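Local coordinates for protein pyrrolidone-carboxylate peptidase (Pyrococcus furiosus, PDB 1X10) that removes the N-terminal pyroglutamyl (5-oxoproline) group from polypeptides, as a tetrameric thiol peptidase of the C15 family, at residues Pro18-Ile31 and Tyr189-Glu201. The protein carries 3 engineered substitutions. Residues are numbered along the deposited sequence; the frame is centred on the assembly and turned at random.
Engineered in segment 189-201: A192 (natural residue Glu).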
loop_
_atom_site.group_PDB
_atom_site.type_symbol
_atom_site.label_atom_id
_atom_site.label_comp_id
_atom_site.label_asym_id
_atom_site.label_seq_id
_atom_site.Cartn_x
_atom_site.Cartn_y
_atom_site.Cartn_z
ATOM N N PRO A 18 -18.807 -3.975 11.205
ATOM C CA PRO A 18 -19.902 -4.112 10.244
ATOM C C PRO A 18 -20.505 -5.514 10.135
ATOM O O PRO A 18 -21.671 -5.657 9.758
ATOM C CB PRO A 18 -19.275 -3.629 8.935
ATOM C CG PRO A 18 -17.837 -3.987 9.095
ATOM C CD PRO A 18 -17.561 -3.573 10.528
ATOM N N THR A 19 -19.731 -6.543 10.468
ATOM C CA THR A 19 -20.253 -7.908 10.368
ATOM C C THR A 19 -21.293 -8.204 11.446
ATOM O O THR A 19 -22.111 -9.108 11.298
ATOM C CB THR A 19 -19.115 -8.966 10.408
ATOM O OG1 THR A 19 -18.480 -8.966 11.692
ATOM C CG2 THR A 19 -18.084 -8.657 9.333
ATOM N N GLU A 20 -21.271 -7.433 12.529
ATOM C CA GLU A 20 -22.261 -7.614 13.584
ATOM C C GLU A 20 -23.618 -7.198 13.010
ATOM O O GLU A 20 -24.623 -7.889 13.191
ATOM C CB GLU A 20 -21.918 -6.751 14.803
ATOM C CG GLU A 20 -23.034 -6.675 15.836
ATOM C CD GLU A 20 -22.565 -6.138 17.181
ATOM O OE1 GLU A 20 -21.717 -5.224 17.204
ATOM O OE2 GLU A 20 -23.057 -6.622 18.222
ATOM N N ARG A 21 -23.636 -6.070 12.305
ATOM C CA ARG A 21 -24.866 -5.574 11.687
ATOM C C ARG A 21 -25.348 -6.525 10.600
ATOM O O ARG A 21 -26.544 -6.757 10.455
ATOM C CB ARG A 21 -24.643 -4.198 11.064
ATOM C CG ARG A 21 -24.710 -3.043 12.032
ATOM C CD ARG A 21 -24.470 -1.726 11.301
ATOM N NE ARG A 21 -25.494 -1.447 10.294
ATOM C CZ ARG A 21 -25.441 -0.421 9.447
ATOM N NH1 ARG A 21 -24.413 0.416 9.484
ATOM N NH2 ARG A 21 -26.416 -0.220 8.568
ATOM N N ILE A 22 -24.410 -7.058 9.823
ATOM C CA ILE A 22 -24.756 -7.991 8.756
ATOM C C ILE A 22 -25.495 -9.194 9.334
ATOM O O ILE A 22 -26.544 -9.599 8.828
ATOM C CB ILE A 22 -23.495 -8.482 8.006
ATOM C CG1 ILE A 22 -22.882 -7.325 7.212
ATOM C CG2 ILE A 22 -23.860 -9.624 7.071
ATOM C CD1 ILE A 22 -21.608 -7.684 6.461
ATOM N N ALA A 23 -24.944 -9.762 10.403
ATOM C CA ALA A 23 -25.560 -10.919 11.044
ATOM C C ALA A 23 -26.975 -10.587 11.514
ATOM O O ALA A 23 -27.913 -11.347 11.276
ATOM C CB ALA A 23 -24.709 -11.377 12.224
ATOM N N LYS A 24 -27.125 -9.450 12.187
ATOM C CA LYS A 24 -28.432 -9.040 12.683
ATOM C C LYS A 24 -29.419 -8.722 11.562
ATOM O O LYS A 24 -30.607 -9.015 11.680
ATOM C CB LYS A 24 -28.291 -7.834 13.609
ATOM C CG LYS A 24 -27.581 -8.152 14.912
ATOM C CD LYS A 24 -27.545 -6.937 15.828
ATOM C CE LYS A 24 -26.885 -7.267 17.155
ATOM N NZ LYS A 24 -26.792 -6.061 18.034
ATOM N N ASP A 25 -28.927 -8.128 10.480
ATOM C CA ASP A 25 -29.776 -7.784 9.343
ATOM C C ASP A 25 -30.249 -9.021 8.589
ATOM O O ASP A 25 -31.361 -9.046 8.053
ATOM C CB ASP A 25 -29.025 -6.864 8.372
ATOM C CG ASP A 25 -29.061 -5.400 8.800
ATOM O OD1 ASP A 25 -28.362 -4.576 8.182
ATOM O OD2 ASP A 25 -29.794 -5.073 9.749
ATOM N N LEU A 26 -29.409 -10.050 8.549
ATOM C CA LEU A 26 -29.759 -11.267 7.833
ATOM C C LEU A 26 -30.533 -12.273 8.682
ATOM O O LEU A 26 -31.150 -13.195 8.158
ATOM C CB LEU A 26 -28.499 -11.916 7.262
ATOM C CG LEU A 26 -27.776 -11.107 6.181
ATOM C CD1 LEU A 26 -26.497 -11.826 5.756
ATOM C CD2 LEU A 26 -28.700 -10.919 4.980
ATOM N N ASP A 27 -30.524 -12.090 9.995
ATOM C CA ASP A 27 -31.235 -13.017 10.870
ATOM C C ASP A 27 -32.733 -13.048 10.585
ATOM O O ASP A 27 -33.376 -12.001 10.508
ATOM C CB ASP A 27 -31.029 -12.642 12.334
ATOM C CG ASP A 27 -31.560 -13.705 13.288
ATOM O OD1 ASP A 27 -32.027 -13.341 14.390
ATOM O OD2 ASP A 27 -31.497 -14.905 12.948
ATOM N N GLY A 28 -33.278 -14.251 10.429
ATOM C CA GLY A 28 -34.702 -14.395 10.181
ATOM C C GLY A 28 -35.194 -14.227 8.757
ATOM O O GLY A 28 -36.373 -14.462 8.495
ATOM N N ILE A 29 -34.328 -13.822 7.832
ATOM C CA ILE A 29 -34.779 -13.658 6.458
ATOM C C ILE A 29 -34.853 -15.024 5.791
ATOM O O ILE A 29 -34.346 -16.013 6.320
ATOM C CB ILE A 29 -33.833 -12.758 5.627
ATOM C CG1 ILE A 29 -32.555 -13.515 5.269
ATOM C CG2 ILE A 29 -33.508 -11.492 6.406
ATOM C CD1 ILE A 29 -31.688 -12.785 4.265
ATOM N N LYS A 30 -35.496 -15.075 4.632
ATOM C CA LYS A 30 -35.607 -16.320 3.896
ATOM C C LYS A 30 -35.284 -16.096 2.433
ATOM O O LYS A 30 -35.696 -15.101 1.840
ATOM C CB LYS A 30 -37.016 -16.906 4.031
ATOM C CG LYS A 30 -37.397 -17.274 5.454
ATOM C CD LYS A 30 -38.818 -17.825 5.554
ATOM C CE LYS A 30 -38.934 -19.253 5.040
ATOM N NZ LYS A 30 -38.629 -19.373 3.590
ATOM N N ILE A 31 -34.513 -17.019 1.876
ATOM C CA ILE A 31 -34.135 -16.991 0.474
ATOM C C ILE A 31 -34.816 -18.247 -0.058
ATOM O O ILE A 31 -34.412 -19.363 0.262
ATOM C CB ILE A 31 -32.607 -17.089 0.309
ATOM C CG1 ILE A 31 -31.949 -15.859 0.945
ATOM C CG2 ILE A 31 -32.243 -17.200 -1.169
ATOM C CD1 ILE A 31 -30.439 -15.877 0.905
ATOM N N TYR A 189 -21.476 -0.397 3.472
ATOM C CA TYR A 189 -22.131 -1.433 4.250
ATOM C C TYR A 189 -23.114 -2.185 3.352
ATOM O O TYR A 189 -23.226 -3.413 3.418
ATOM C CB TYR A 189 -22.903 -0.829 5.424
ATOM C CG TYR A 189 -23.705 -1.873 6.154
ATOM C CD1 TYR A 189 -23.076 -2.806 6.977
ATOM C CD2 TYR A 189 -25.078 -2.002 5.937
ATOM C CE1 TYR A 189 -23.789 -3.850 7.559
ATOM C CE2 TYR A 189 -25.803 -3.045 6.515
ATOM C CZ TYR A 189 -25.152 -3.966 7.319
ATOM O OH TYR A 189 -25.853 -5.021 7.851
ATOM N N GLU A 190 -23.822 -1.437 2.510
ATOM C CA GLU A 190 -24.800 -2.024 1.603
ATOM C C GLU A 190 -24.190 -3.077 0.681
ATOM O O GLU A 190 -24.785 -4.132 0.449
ATOM C CB GLU A 190 -25.484 -0.930 0.769
ATOM C CG GLU A 190 -26.408 -0.022 1.580
ATOM C CD GLU A 190 -25.654 0.989 2.431
ATOM O OE1 GLU A 190 -26.261 1.529 3.376
ATOM O OE2 GLU A 190 -24.467 1.253 2.151
ATOM N N MET A 191 -22.998 -2.801 0.158
ATOM C CA MET A 191 -22.346 -3.752 -0.731
ATOM C C MET A 191 -21.842 -4.977 0.028
ATOM O O MET A 191 -21.908 -6.095 -0.478
ATOM C CB MET A 191 -21.181 -3.099 -1.477
ATOM C CG MET A 191 -20.484 -4.058 -2.432
ATOM S SD MET A 191 -19.312 -3.281 -3.534
ATOM C CE MET A 191 -20.440 -2.627 -4.801
ATOM N N ALA A 192 -21.334 -4.764 1.239
ATOM C CA ALA A 192 -20.839 -5.868 2.055
ATOM C C ALA A 192 -22.001 -6.804 2.391
ATOM O O ALA A 192 -21.876 -8.030 2.314
ATOM C CB ALA A 192 -20.205 -5.328 3.344
ATOM N N LEU A 193 -23.134 -6.217 2.761
ATOM C CA LEU A 193 -24.317 -6.996 3.107
ATOM C C LEU A 193 -24.799 -7.797 1.904
ATOM O O LEU A 193 -25.085 -8.991 2.016
ATOM C CB LEU A 193 -25.432 -6.070 3.604
ATOM C CG LEU A 193 -26.797 -6.698 3.910
ATOM C CD1 LEU A 193 -26.662 -7.751 5.011
ATOM C CD2 LEU A 193 -27.773 -5.603 4.337
ATOM N N GLU A 194 -24.877 -7.143 0.750
ATOM C CA GLU A 194 -25.333 -7.806 -0.468
ATOM C C GLU A 194 -24.381 -8.935 -0.857
ATOM O O GLU A 194 -24.812 -9.983 -1.339
ATOM C CB GLU A 194 -25.448 -6.796 -1.618
ATOM C CG GLU A 194 -25.916 -7.412 -2.934
ATOM C CD GLU A 194 -27.363 -7.880 -2.894
ATOM O OE1 GLU A 194 -27.792 -8.569 -3.849
ATOM O OE2 GLU A 194 -28.078 -7.560 -1.918
ATOM N N ALA A 195 -23.088 -8.719 -0.644
ATOM C CA ALA A 195 -22.090 -9.731 -0.964
ATOM C C ALA A 195 -22.372 -11.008 -0.172
ATOM O O ALA A 195 -22.316 -12.104 -0.719
ATOM C CB ALA A 195 -20.678 -9.208 -0.645
ATOM N N VAL A 196 -22.671 -10.860 1.117
ATOM C CA VAL A 196 -22.968 -12.014 1.959
ATOM C C VAL A 196 -24.266 -12.685 1.497
ATOM O O VAL A 196 -24.361 -13.909 1.475
ATOM C CB VAL A 196 -23.087 -11.604 3.454
ATOM C CG1 VAL A 196 -23.481 -12.810 4.305
ATOM C CG2 VAL A 196 -21.756 -11.044 3.939
ATOM N N LYS A 197 -25.262 -11.883 1.125
ATOM C CA LYS A 197 -26.529 -12.432 0.652
ATOM C C LYS A 197 -26.275 -13.246 -0.614
ATOM O O LYS A 197 -26.823 -14.334 -0.788
ATOM C CB LYS A 197 -27.535 -11.318 0.342
ATOM C CG LYS A 197 -28.102 -10.616 1.564
ATOM C CD LYS A 197 -29.177 -9.607 1.163
ATOM C CE LYS A 197 -29.672 -8.820 2.374
ATOM N NZ LYS A 197 -30.641 -7.745 2.004
ATOM N N VAL A 198 -25.441 -12.712 -1.499
ATOM C CA VAL A 198 -25.113 -13.408 -2.736
ATOM C C VAL A 198 -24.419 -14.741 -2.457
ATOM O O VAL A 198 -24.725 -15.751 -3.087
ATOM C CB VAL A 198 -24.209 -12.551 -3.636
ATOM C CG1 VAL A 198 -23.709 -13.383 -4.814
ATOM C CG2 VAL A 198 -24.988 -11.331 -4.136
ATOM N N ALA A 199 -23.484 -14.741 -1.509
ATOM C CA ALA A 199 -22.762 -15.957 -1.154
ATOM C C ALA A 199 -23.741 -17.026 -0.676
ATOM O O ALA A 199 -23.612 -18.205 -1.022
ATOM C CB ALA A 199 -21.736 -15.660 -0.056
ATOM N N ILE A 200 -24.713 -16.616 0.131
ATOM C CA ILE A 200 -25.714 -17.547 0.648
ATOM C C ILE A 200 -26.530 -18.140 -0.505
ATOM O O ILE A 200 -26.736 -19.353 -0.582
ATOM C CB ILE A 200 -26.675 -16.838 1.639
ATOM C CG1 ILE A 200 -25.896 -16.344 2.860
ATOM C CG2 ILE A 200 -27.777 -17.795 2.067
ATOM C CD1 ILE A 200 -26.705 -15.468 3.790
ATOM N N GLU A 201 -26.988 -17.275 -1.402
ATOM C CA GLU A 201 -27.775 -17.701 -2.553
ATOM C C GLU A 201 -27.009 -18.705 -3.409
ATOM O O GLU A 201 -27.549 -19.746 -3.799
ATOM C CB GLU A 201 -28.155 -16.487 -3.405
ATOM C CG GLU A 201 -29.014 -15.474 -2.668
ATOM C CD GLU A 201 -29.191 -14.171 -3.432
ATOM O OE1 GLU A 201 -29.890 -13.281 -2.907
ATOM O OE2 GLU A 201 -28.636 -14.028 -4.546
#
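Helices 18-26 and 189-201 pack with their axes 10.1 Å apart at a crossing angle of -54°, I22 lying over L193, and strand 30-31 reaches the later turns of the second helix. Y189 fills a hole lined by P18, R21, I22 and D25. Its CG stands anti to the backbone N (chi1 174°), which carries the ring across to the first helix. There the phenol OH donates a hydrogen bond to D25 OD1 (2.6 Å), meeting the carboxylate from above its plane. The guanidinium of R21 lies flat on one face of the ring, a cation-pi stack with R21 CZ 3.8 Å from the Y189 ring centroid. A bend at chi3 of R21 (63°) turns the group onto that face. P18 O sits at the ring edge, and I22 CG1 touches Y189 CE1 at 3.6 Å.

Further along, I22 is a knob among Y189, A192, L193 and V196; A192 is an engineered substitution for a glutamate. L26 fits the next hole, among L193, V196, K197 and I200. Its CD1 presses on V196 CG1 (3.5 Å), while CD2 rests on the aliphatic chain of K197. I31 CD1 packs tightly against I200 CG2 (3.5 Å) and also meets E201 CG. L26, V196 and I200 all touch V5 of strand 2-8, and other residues of both helices reach strands 63-69 and 161-167, so the pair packs on the central sheet.

With an alanine at this tyrosine's position, D25 would probably lose its hydroxyl partner and R21 its stacking surface, and a gap would open beside I22. The contact therefore joins a polar end to an apolar body: interlocked aliphatic groups make up most of the length of the interface, and one tyrosine serves both a carboxylate and a guanidinium.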